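Local coordinates for protein toll (Drosophila melanogaster, PDB 4LXR), which serves as the fly receptor for the cleaved cytokine spaetzle C-106, switching on signalling in antifungal immunity and in dorsal-ventral patterning of the embryo, at residues 315-329 and 339-353. Sequence-based numbering, arbitrary orientation.
With NAG (2-acetamido-2-deoxy-beta-D-glucopyranose), chain D; NAG (2-acetamido-2-deoxy-beta-D-glucopyranose), chain L.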
ATOM      1  N   THR A 315     -33.462  -3.175  15.364  1.00 31.37           N
ATOM      2  CA  THR A 315     -32.426  -3.648  16.275  1.00 29.42           C
ATOM      3  C   THR A 315     -31.431  -4.611  15.633  1.00 34.44           C
ATOM      4  O   THR A 315     -30.358  -4.850  16.188  1.00 32.13           O
ATOM      5  CB  THR A 315     -33.038  -4.294  17.541  1.00 36.03           C
ATOM      6  OG1 THR A 315     -33.627  -5.554  17.206  1.00 37.33           O
ATOM      7  CG2 THR A 315     -34.109  -3.384  18.149  1.00 35.16           C
ATOM      8  N   GLN A 316     -31.774  -5.145  14.463  1.00 33.97           N
ATOM      9  CA  GLN A 316     -30.923  -6.144  13.817  1.00 31.07           C
ATOM     10  C   GLN A 316     -29.879  -5.581  12.862  1.00 27.16           C
ATOM     11  O   GLN A 316     -29.137  -6.337  12.247  1.00 30.89           O
ATOM     12  CB  GLN A 316     -31.765  -7.202  13.087  1.00 35.06           C
ATOM     13  CG  GLN A 316     -32.685  -8.005  14.001  1.00 35.00           C
ATOM     14  CD  GLN A 316     -32.009  -8.450  15.279  1.00 41.27           C
ATOM     15  OE1 GLN A 316     -32.379  -8.019  16.376  1.00 43.05           O
ATOM     16  NE2 GLN A 316     -31.010  -9.317  15.150  1.00 44.82           N
ATOM     17  N   ILE A 317     -29.815  -4.264  12.717  1.00 23.66           N
ATOM     18  CA  ILE A 317     -28.842  -3.678  11.800  1.00 25.77           C
ATOM     19  C   ILE A 317     -27.394  -4.004  12.208  1.00 33.98           C
ATOM     20  O   ILE A 317     -27.005  -3.819  13.365  1.00 27.14           O
ATOM     21  CB  ILE A 317     -29.026  -2.156  11.695  1.00 25.35           C
ATOM     22  CG1 ILE A 317     -30.433  -1.845  11.152  1.00 29.21           C
ATOM     23  CG2 ILE A 317     -27.972  -1.568  10.801  1.00 20.53           C
ATOM     24  CD1 ILE A 317     -30.728  -0.376  10.996  1.00 22.04           C
ATOM     25  N   THR A 318     -26.608  -4.504  11.260  1.00 26.82           N
ATOM     26  CA  THR A 318     -25.232  -4.902  11.538  1.00 26.50           C
ATOM     27  C   THR A 318     -24.218  -4.069  10.749  1.00 29.39           C
ATOM     28  O   THR A 318     -23.067  -3.943  11.153  1.00 26.25           O
ATOM     29  CB  THR A 318     -25.014  -6.396  11.215  1.00 27.99           C
ATOM     30  OG1 THR A 318     -25.339  -6.642   9.834  1.00 31.86           O
ATOM     31  CG2 THR A 318     -25.888  -7.286  12.133  1.00 27.23           C
ATOM     32  N   ASN A 319     -24.635  -3.508   9.615  1.00 25.36           N
ATOM     33  CA  ASN A 319     -23.692  -2.799   8.760  1.00 23.33           C
ATOM     34  C   ASN A 319     -24.291  -1.534   8.215  1.00 29.67           C
ATOM     35  O   ASN A 319     -25.331  -1.574   7.565  1.00 29.44           O
ATOM     36  CB  ASN A 319     -23.257  -3.693   7.597  1.00 19.43           C
ATOM     37  CG  ASN A 319     -22.535  -4.943   8.061  1.00 27.08           C
ATOM     38  OD1 ASN A 319     -23.159  -5.915   8.490  1.00 31.24           O
ATOM     39  ND2 ASN A 319     -21.211  -4.916   7.966  1.00 27.60           N
ATOM     40  N   ILE A 320     -23.640  -0.406   8.488  1.00 32.82           N
ATOM     41  CA  ILE A 320     -24.089   0.882   7.978  1.00 25.71           C
ATOM     42  C   ILE A 320     -22.927   1.574   7.283  1.00 30.41           C
ATOM     43  O   ILE A 320     -21.871   1.779   7.878  1.00 28.83           O
ATOM     44  CB  ILE A 320     -24.583   1.803   9.106  1.00 27.85           C
ATOM     45  CG1 ILE A 320     -25.702   1.143   9.902  1.00 23.25           C
ATOM     46  CG2 ILE A 320     -25.022   3.160   8.556  1.00 18.34           C
ATOM     47  CD1 ILE A 320     -26.290   2.057  10.979  1.00 20.08           C
ATOM     48  N   SER A 321     -23.123   1.912   6.017  1.00 26.87           N
ATOM     49  CA  SER A 321     -22.176   2.723   5.277  1.00 16.63           C
ATOM     50  C   SER A 321     -22.799   4.088   5.041  1.00 20.91           C
ATOM     51  O   SER A 321     -23.801   4.204   4.337  1.00 19.99           O
ATOM     52  CB  SER A 321     -21.832   2.053   3.953  1.00 17.55           C
ATOM     53  OG  SER A 321     -21.219   0.789   4.180  1.00 25.16           O
ATOM     54  N   LEU A 322     -22.212   5.112   5.654  1.00 20.08           N
ATOM     55  CA  LEU A 322     -22.689   6.481   5.533  1.00 25.04           C
ATOM     56  C   LEU A 322     -21.549   7.360   5.046  1.00 21.95           C
ATOM     57  O   LEU A 322     -21.590   8.587   5.138  1.00 21.84           O
ATOM     58  CB  LEU A 322     -23.252   6.988   6.862  1.00 22.60           C
ATOM     59  CG  LEU A 322     -24.760   6.727   6.966  1.00 27.37           C
ATOM     60  CD1 LEU A 322     -25.224   6.817   8.397  1.00 19.29           C
ATOM     61  CD2 LEU A 322     -25.495   7.721   6.079  1.00 21.82           C
ATOM     62  N   GLY A 323     -20.538   6.698   4.515  1.00 22.25           N
ATOM     63  CA  GLY A 323     -19.385   7.362   3.953  1.00 22.23           C
ATOM     64  C   GLY A 323     -19.736   8.226   2.759  1.00 27.24           C
ATOM     65  O   GLY A 323     -20.709   7.961   2.049  1.00 22.44           O
ATOM     66  N   ASP A 324     -18.938   9.275   2.573  1.00 26.00           N
ATOM     67  CA  ASP A 324     -19.009  10.172   1.428  1.00 27.04           C
ATOM     68  C   ASP A 324     -20.302  10.962   1.348  1.00 29.06           C
ATOM     69  O   ASP A 324     -20.881  11.119   0.270  1.00 35.00           O
ATOM     70  CB  ASP A 324     -18.739   9.430   0.113  1.00 25.64           C
ATOM     71  CG  ASP A 324     -17.372   8.787   0.086  1.00 30.72           C
ATOM     72  OD1 ASP A 324     -16.376   9.479  -0.242  1.00 29.37           O
ATOM     73  OD2 ASP A 324     -17.294   7.586   0.396  1.00 33.74           O
ATOM     74  N   ASN A 325     -20.755  11.460   2.491  1.00 20.41           N
ATOM     75  CA  ASN A 325     -21.857  12.412   2.488  1.00 20.25           C
ATOM     76  C   ASN A 325     -21.314  13.750   2.929  1.00 27.87           C
ATOM     77  O   ASN A 325     -20.106  13.954   2.854  1.00 27.12           O
ATOM     78  CB  ASN A 325     -23.012  11.908   3.348  1.00 24.48           C
ATOM     79  CG  ASN A 325     -23.687  10.705   2.724  1.00 27.00           C
ATOM     80  OD1 ASN A 325     -24.355  10.834   1.703  1.00 30.37           O
ATOM     81  ND2 ASN A 325     -23.487   9.531   3.308  1.00 21.52           N
ATOM     82  N   LEU A 326     -22.184  14.653   3.375  1.00 32.84           N
ATOM     83  CA  LEU A 326     -21.756  15.982   3.819  1.00 30.05           C
ATOM     84  C   LEU A 326     -22.109  16.230   5.288  1.00 26.78           C
ATOM     85  O   LEU A 326     -22.345  17.368   5.688  1.00 29.94           O
ATOM     86  CB  LEU A 326     -22.400  17.068   2.937  1.00 31.55           C
ATOM     87  CG  LEU A 326     -22.039  16.994   1.444  1.00 38.20           C
ATOM     88  CD1 LEU A 326     -22.874  17.977   0.610  1.00 34.74           C
ATOM     89  CD2 LEU A 326     -20.539  17.245   1.245  1.00 30.81           C
ATOM     90  N   LEU A 327     -22.131  15.165   6.087  1.00 28.96           N
ATOM     91  CA  LEU A 327     -22.619  15.239   7.462  1.00 30.18           C
ATOM     92  C   LEU A 327     -21.687  16.072   8.347  1.00 38.22           C
ATOM     93  O   LEU A 327     -20.477  15.844   8.348  1.00 39.57           O
ATOM     94  CB  LEU A 327     -22.794  13.816   8.021  1.00 28.54           C
ATOM     95  CG  LEU A 327     -23.801  12.924   7.272  1.00 28.22           C
ATOM     96  CD1 LEU A 327     -23.640  11.445   7.606  1.00 24.40           C
ATOM     97  CD2 LEU A 327     -25.231  13.356   7.539  1.00 22.18           C
ATOM     98  N   LYS A 328     -22.243  17.048   9.071  1.00 36.84           N
ATOM     99  CA  LYS A 328     -21.458  17.865  10.013  1.00 37.88           C
ATOM    100  C   LYS A 328     -21.491  17.294  11.425  1.00 41.58           C
ATOM    101  O   LYS A 328     -20.538  17.475  12.193  1.00 42.16           O
ATOM    102  CB  LYS A 328     -21.937  19.312  10.056  1.00 36.58           C
ATOM    103  CG  LYS A 328     -21.692  20.110   8.788  1.00 43.80           C
ATOM    104  CD  LYS A 328     -22.292  21.514   8.897  1.00 49.37           C
ATOM    105  CE  LYS A 328     -22.174  22.260   7.576  1.00 58.58           C
ATOM    106  NZ  LYS A 328     -20.854  22.011   6.915  1.00 64.42           N
ATOM    107  N   THR A 329     -22.596  16.630  11.760  1.00 33.67           N
ATOM    108  CA  THR A 329     -22.728  15.878  13.008  1.00 31.45           C
ATOM    109  C   THR A 329     -23.853  14.845  12.866  1.00 39.56           C
ATOM    110  O   THR A 329     -24.441  14.696  11.790  1.00 41.15           O
ATOM    111  CB  THR A 329     -23.006  16.810  14.222  1.00 47.28           C
ATOM    112  OG1 THR A 329     -22.849  16.085  15.456  1.00 38.22           O
ATOM    113  CG2 THR A 329     -24.408  17.411  14.134  1.00 38.83           C
ATOM    114  N   VAL A 339     -28.146  -2.207  18.942  1.00 35.51           N
ATOM    115  CA  VAL A 339     -27.373  -3.077  19.825  1.00 41.62           C
ATOM    116  C   VAL A 339     -26.512  -4.126  19.081  1.00 38.26           C
ATOM    117  O   VAL A 339     -25.560  -4.663  19.642  1.00 35.60           O
ATOM    118  CB  VAL A 339     -28.303  -3.758  20.871  1.00 37.15           C
ATOM    119  CG1 VAL A 339     -29.154  -4.869  20.222  1.00 35.33           C
ATOM    120  CG2 VAL A 339     -27.503  -4.289  22.034  1.00 42.78           C
ATOM    121  N   ASN A 340     -26.835  -4.400  17.820  1.00 30.87           N
ATOM    122  CA  ASN A 340     -26.121  -5.428  17.059  1.00 33.44           C
ATOM    123  C   ASN A 340     -25.223  -4.876  15.962  1.00 30.88           C
ATOM    124  O   ASN A 340     -24.728  -5.635  15.130  1.00 30.73           O
ATOM    125  CB  ASN A 340     -27.110  -6.418  16.428  1.00 26.66           C
ATOM    126  CG  ASN A 340     -27.820  -7.266  17.461  1.00 34.91           C
ATOM    127  OD1 ASN A 340     -27.185  -7.962  18.250  1.00 37.88           O
ATOM    128  ND2 ASN A 340     -29.152  -7.201  17.470  1.00 36.74           N
ATOM    129  N   LEU A 341     -25.040  -3.562  15.937  1.00 27.92           N
ATOM    130  CA  LEU A 341     -24.235  -2.934  14.897  1.00 25.43           C
ATOM    131  C   LEU A 341     -22.791  -3.425  15.006  1.00 26.48           C
ATOM    132  O   LEU A 341     -22.224  -3.438  16.099  1.00 28.28           O
ATOM    133  CB  LEU A 341     -24.315  -1.416  15.028  1.00 26.24           C
ATOM    134  CG  LEU A 341     -23.607  -0.578  13.964  1.00 27.90           C
ATOM    135  CD1 LEU A 341     -24.181  -0.857  12.576  1.00 26.31           C
ATOM    136  CD2 LEU A 341     -23.716   0.896  14.319  1.00 24.01           C
ATOM    137  N   LEU A 342     -22.218  -3.873  13.889  1.00 23.78           N
ATOM    138  CA  LEU A 342     -20.850  -4.400  13.884  1.00 30.90           C
ATOM    139  C   LEU A 342     -19.881  -3.419  13.208  1.00 30.49           C
ATOM    140  O   LEU A 342     -18.739  -3.254  13.628  1.00 26.69           O
ATOM    141  CB  LEU A 342     -20.785  -5.754  13.169  1.00 27.57           C
ATOM    142  CG  LEU A 342     -21.630  -6.896  13.739  1.00 36.46           C
ATOM    143  CD1 LEU A 342     -21.478  -8.153  12.877  1.00 21.46           C
ATOM    144  CD2 LEU A 342     -21.283  -7.176  15.222  1.00 32.01           C
ATOM    145  N   SER A 343     -20.353  -2.780  12.150  1.00 25.83           N
ATOM    146  CA  SER A 343     -19.521  -1.900  11.345  1.00 26.91           C
ATOM    147  C   SER A 343     -20.269  -0.610  11.050  1.00 28.44           C
ATOM    148  O   SER A 343     -21.416  -0.634  10.592  1.00 22.14           O
ATOM    149  CB  SER A 343     -19.176  -2.587  10.025  1.00 28.07           C
ATOM    150  OG  SER A 343     -18.462  -1.715   9.177  1.00 30.63           O
ATOM    151  N   LEU A 344     -19.628   0.511  11.344  1.00 20.54           N
ATOM    152  CA  LEU A 344     -20.152   1.825  11.000  1.00 22.90           C
ATOM    153  C   LEU A 344     -19.087   2.562  10.216  1.00 27.47           C
ATOM    154  O   LEU A 344     -17.934   2.665  10.658  1.00 24.49           O
ATOM    155  CB  LEU A 344     -20.486   2.634  12.259  1.00 19.09           C
ATOM    156  CG  LEU A 344     -21.002   4.042  11.976  1.00 19.21           C
ATOM    157  CD1 LEU A 344     -22.308   3.992  11.162  1.00 25.52           C
ATOM    158  CD2 LEU A 344     -21.236   4.752  13.285  1.00 20.41           C
ATOM    159  N   ASP A 345     -19.471   3.074   9.056  1.00 25.75           N
ATOM    160  CA  ASP A 345     -18.552   3.821   8.219  1.00 27.34           C
ATOM    161  C   ASP A 345     -19.099   5.224   8.043  1.00 28.09           C
ATOM    162  O   ASP A 345     -20.173   5.414   7.472  1.00 22.80           O
ATOM    163  CB  ASP A 345     -18.403   3.146   6.857  1.00 24.99           C
ATOM    164  CG  ASP A 345     -17.264   3.722   6.034  1.00 32.48           C
ATOM    165  OD1 ASP A 345     -16.921   4.924   6.182  1.00 30.35           O
ATOM    166  OD2 ASP A 345     -16.700   2.952   5.230  1.00 43.16           O
ATOM    167  N   LEU A 346     -18.346   6.201   8.540  1.00 25.20           N
ATOM    168  CA  LEU A 346     -18.703   7.606   8.398  1.00 24.37           C
ATOM    169  C   LEU A 346     -17.564   8.352   7.720  1.00 25.80           C
ATOM    170  O   LEU A 346     -17.471   9.574   7.829  1.00 23.48           O
ATOM    171  CB  LEU A 346     -18.964   8.233   9.770  1.00 19.40           C
ATOM    172  CG  LEU A 346     -20.237   7.817  10.497  1.00 26.75           C
ATOM    173  CD1 LEU A 346     -20.184   8.325  11.923  1.00 20.01           C
ATOM    174  CD2 LEU A 346     -21.437   8.391   9.770  1.00 28.04           C
ATOM    175  N   SER A 347     -16.687   7.611   7.051  1.00 26.00           N
ATOM    176  CA  SER A 347     -15.525   8.207   6.397  1.00 22.47           C
ATOM    177  C   SER A 347     -15.964   9.226   5.351  1.00 24.84           C
ATOM    178  O   SER A 347     -17.072   9.131   4.810  1.00 24.27           O
ATOM    179  CB  SER A 347     -14.628   7.125   5.765  1.00 20.83           C
ATOM    180  OG  SER A 347     -15.299   6.418   4.719  1.00 24.29           O
ATOM    181  N   ASN A 348     -15.106  10.211   5.094  1.00 23.95           N
ATOM    182  CA  ASN A 348     -15.352  11.246   4.082  1.00 26.62           C
ATOM    183  C   ASN A 348     -16.628  12.045   4.245  1.00 29.69           C
ATOM    184  O   ASN A 348     -17.401  12.196   3.304  1.00 24.43           O
ATOM    185  CB  ASN A 348     -15.271  10.678   2.655  1.00 27.34           C
ATOM    186  CG  ASN A 348     -13.866  10.287   2.271  1.00 29.90           C
ATOM    187  OD1 ASN A 348     -13.014  11.152   2.069  1.00 33.19           O
ATOM    188  ND2 ASN A 348     -13.604   8.971   2.177  1.00 28.33           N
ATOM    189  N   ASN A 349     -16.849  12.570   5.443  1.00 38.05           N
ATOM    190  CA  ASN A 349     -17.931  13.519   5.642  1.00 27.59           C
ATOM    191  C   ASN A 349     -17.339  14.861   6.034  1.00 27.88           C
ATOM    192  O   ASN A 349     -16.248  15.199   5.588  1.00 32.05           O
ATOM    193  CB  ASN A 349     -18.915  12.990   6.679  1.00 20.73           C
ATOM    194  CG  ASN A 349     -19.922  12.030   6.075  1.00 26.91           C
ATOM    195  OD1 ASN A 349     -20.899  12.462   5.461  1.00 22.55           O
ATOM    196  ND2 ASN A 349     -19.702  10.728   6.253  1.00 19.60           N
ATOM    197  N   ARG A 350     -18.047  15.629   6.853  1.00 28.69           N
ATOM    198  CA  ARG A 350     -17.526  16.904   7.335  1.00 25.14           C
ATOM    199  C   ARG A 350     -17.751  16.991   8.839  1.00 29.56           C
ATOM    200  O   ARG A 350     -18.060  18.061   9.349  1.00 27.70           O
ATOM    201  CB  ARG A 350     -18.258  18.083   6.690  1.00 34.31           C
ATOM    202  CG  ARG A 350     -18.324  18.091   5.174  1.00 42.79           C
ATOM    203  CD  ARG A 350     -16.991  18.419   4.523  1.00 51.27           C
ATOM    204  NE  ARG A 350     -17.154  18.674   3.088  1.00 67.75           N
ATOM    205  CZ  ARG A 350     -16.596  17.948   2.123  1.00 71.41           C
ATOM    206  NH1 ARG A 350     -16.811  18.253   0.849  1.00 67.21           N
ATOM    207  NH2 ARG A 350     -15.812  16.923   2.428  1.00 76.84           N
ATOM    208  N   LEU A 351     -17.636  15.866   9.538  1.00 28.83           N
ATOM    209  CA  LEU A 351     -17.964  15.831  10.958  1.00 29.06           C
ATOM    210  C   LEU A 351     -17.018  16.711  11.785  1.00 34.34           C
ATOM    211  O   LEU A 351     -15.795  16.537  11.735  1.00 31.94           O
ATOM    212  CB  LEU A 351     -17.938  14.383  11.463  1.00 30.51           C
ATOM    213  CG  LEU A 351     -18.897  13.420  10.738  1.00 30.66           C
ATOM    214  CD1 LEU A 351     -18.604  11.959  11.051  1.00 20.72           C
ATOM    215  CD2 LEU A 351     -20.355  13.749  11.054  1.00 22.14           C
ATOM    216  N   THR A 352     -17.586  17.663  12.524  1.00 28.32           N
ATOM    217  CA  THR A 352     -16.807  18.475  13.452  1.00 32.48           C
ATOM    218  C   THR A 352     -16.910  17.930  14.873  1.00 34.54           C
ATOM    219  O   THR A 352     -16.008  18.126  15.676  1.00 41.07           O
ATOM    220  CB  THR A 352     -17.247  19.939  13.462  1.00 30.16           C
ATOM    221  OG1 THR A 352     -18.664  20.000  13.665  1.00 37.69           O
ATOM    222  CG2 THR A 352     -16.853  20.638  12.149  1.00 26.63           C
ATOM    223  N   HIS A 353     -17.999  17.230  15.170  1.00 33.89           N
ATOM    224  CA  HIS A 353     -18.167  16.624  16.486  1.00 40.00           C
ATOM    225  C   HIS A 353     -19.227  15.520  16.498  1.00 38.11           C
ATOM    226  O   HIS A 353     -20.168  15.528  15.709  1.00 37.88           O
ATOM    227  CB  HIS A 353     -18.519  17.687  17.526  1.00 51.69           C
ATOM    228  CG  HIS A 353     -19.786  18.423  17.224  1.00 63.62           C
ATOM    229  ND1 HIS A 353     -21.025  17.959  17.610  1.00 66.08           N
ATOM    230  CD2 HIS A 353     -20.006  19.586  16.566  1.00 69.27           C
ATOM    231  CE1 HIS A 353     -21.954  18.807  17.206  1.00 71.57           C
ATOM    232  NE2 HIS A 353     -21.361  19.805  16.573  1.00 72.64           N
TER
HETATM  233  C1  NAG D   1     -20.456  -6.105   8.296  1.00 24.08           C
HETATM  234  C2  NAG D   1     -19.860  -6.887   7.113  1.00 27.81           C
HETATM  235  C3  NAG D   1     -19.002  -8.044   7.618  1.00 30.42           C
HETATM  236  C4  NAG D   1     -17.981  -7.568   8.644  1.00 31.31           C
HETATM  237  C5  NAG D   1     -18.670  -6.768   9.749  1.00 24.32           C
HETATM  238  C6  NAG D   1     -17.705  -6.172  10.758  1.00 22.74           C
HETATM  239  C7  NAG D   1     -21.128  -6.848   5.013  1.00 35.81           C
HETATM  240  C8  NAG D   1     -22.217  -7.499   4.209  1.00 26.28           C
HETATM  241  N2  NAG D   1     -20.891  -7.380   6.214  1.00 32.13           N
HETATM  242  O3  NAG D   1     -18.343  -8.649   6.512  1.00 31.36           O
HETATM  243  O4  NAG D   1     -17.359  -8.707   9.229  1.00 32.79           O
HETATM  244  O5  NAG D   1     -19.395  -5.678   9.171  1.00 24.11           O
HETATM  245  O6  NAG D   1     -16.685  -5.397  10.138  1.00 21.73           O
HETATM  246  O7  NAG D   1     -20.497  -5.880   4.596  1.00 37.36           O
HETATM  247  C1  NAG L2017     -24.297  -7.882  21.393  1.00 47.23           C
HETATM  248  C2  NAG L2017     -24.612  -7.030  22.656  1.00 67.34           C
HETATM  249  C3  NAG L2017     -25.413  -7.837  23.680  1.00 67.89           C
HETATM  250  C4  NAG L2017     -26.651  -8.434  23.031  1.00 63.64           C
HETATM  251  C5  NAG L2017     -26.207  -9.329  21.882  1.00 59.50           C
HETATM  252  C6  NAG L2017     -27.361  -9.974  21.149  1.00 58.38           C
HETATM  253  C7  NAG L2017     -22.383  -7.247  23.708  1.00 62.05           C
HETATM  254  C8  NAG L2017     -21.234  -6.499  24.315  1.00 61.00           C
HETATM  255  N2  NAG L2017     -23.403  -6.495  23.265  1.00 63.53           N
HETATM  256  O3  NAG L2017     -25.785  -6.988  24.760  1.00 75.92           O
HETATM  257  O4  NAG L2017     -27.431  -9.157  23.980  1.00 57.91           O
HETATM  258  O5  NAG L2017     -25.508  -8.527  20.918  1.00 54.68           O
HETATM  259  O6  NAG L2017     -28.263  -8.994  20.651  1.00 56.68           O
HETATM  260  O7  NAG L2017     -22.381  -8.473  23.617  1.00 60.20           O
HETATM  261  O   HOH W   1     -28.291  -3.257  15.767  1.00 31.57           O
HETATM  262  O   HOH W   2     -19.842  -0.462   7.430  1.00 34.06           O
HETATM  263  O   HOH W   3     -18.453   0.662   4.390  1.00 37.98           O
HETATM  264  O   HOH W   4     -15.241   6.762   2.104  1.00 25.37           O
HETATM  265  O   HOH W   5     -18.271  20.783   8.881  1.00 40.12           O
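Ile320 and Leu344 lie side by side and point the same way, into the core of the leucine-rich repeat solenoid of the Toll ectodomain. They belong to neighbouring coils, LRR 8 and LRR 9, whose strands 319-321 and 343-345 run parallel. Leu344 CD1 touches Ile320 CB at 3.8 Å. Leu341 CD1 meets Ile320 CG1 from another direction, the two side chains crossing at about a right angle. Leu341 CG is anti to the backbone N (chi1 -176°), and the bend at chi2 then brings CD1 against Ile320. Further along, Leu346 CD2 packs against Leu322 CB.

Asn325 and Asn349 hold the conserved asparagine position of the LxxLxLxxNxL repeat motif, one in each coil. Asn349 ND2 donates almost straight to Leu322 O (3.1 Å, 177°), with the acceptor in its amide plane. It also donates to Leu346 O of its own coil. Asn325 ND2 reaches Leu322 O from the opposite face of that carbonyl, so two amides grip one oxygen. In the next coil, Asn373 repeats the pattern on Leu346 O. An alanine at Asn349 would leave Leu322 O without its donor from LRR 9 and is likely to weaken the tie between the coils at the turn after the strands.

Just past the strands, Asp324 and Asn348 run alongside each other, carboxylate and amide planes 17° apart. Water 4 joins Asp324 OD2 to Asn348 ND2. The N-glycan on Asn319 ND2 passes close to Ser343, its ring O5 lying 3.2 Å from Ser343 CB. Asn340 ND2 donates to Thr315 O from above the carbonyl plane. At the far end Thr329 CB sits over the face of the His353 ring, and Thr329 OG1 donates to His353 O at 2.7 Å.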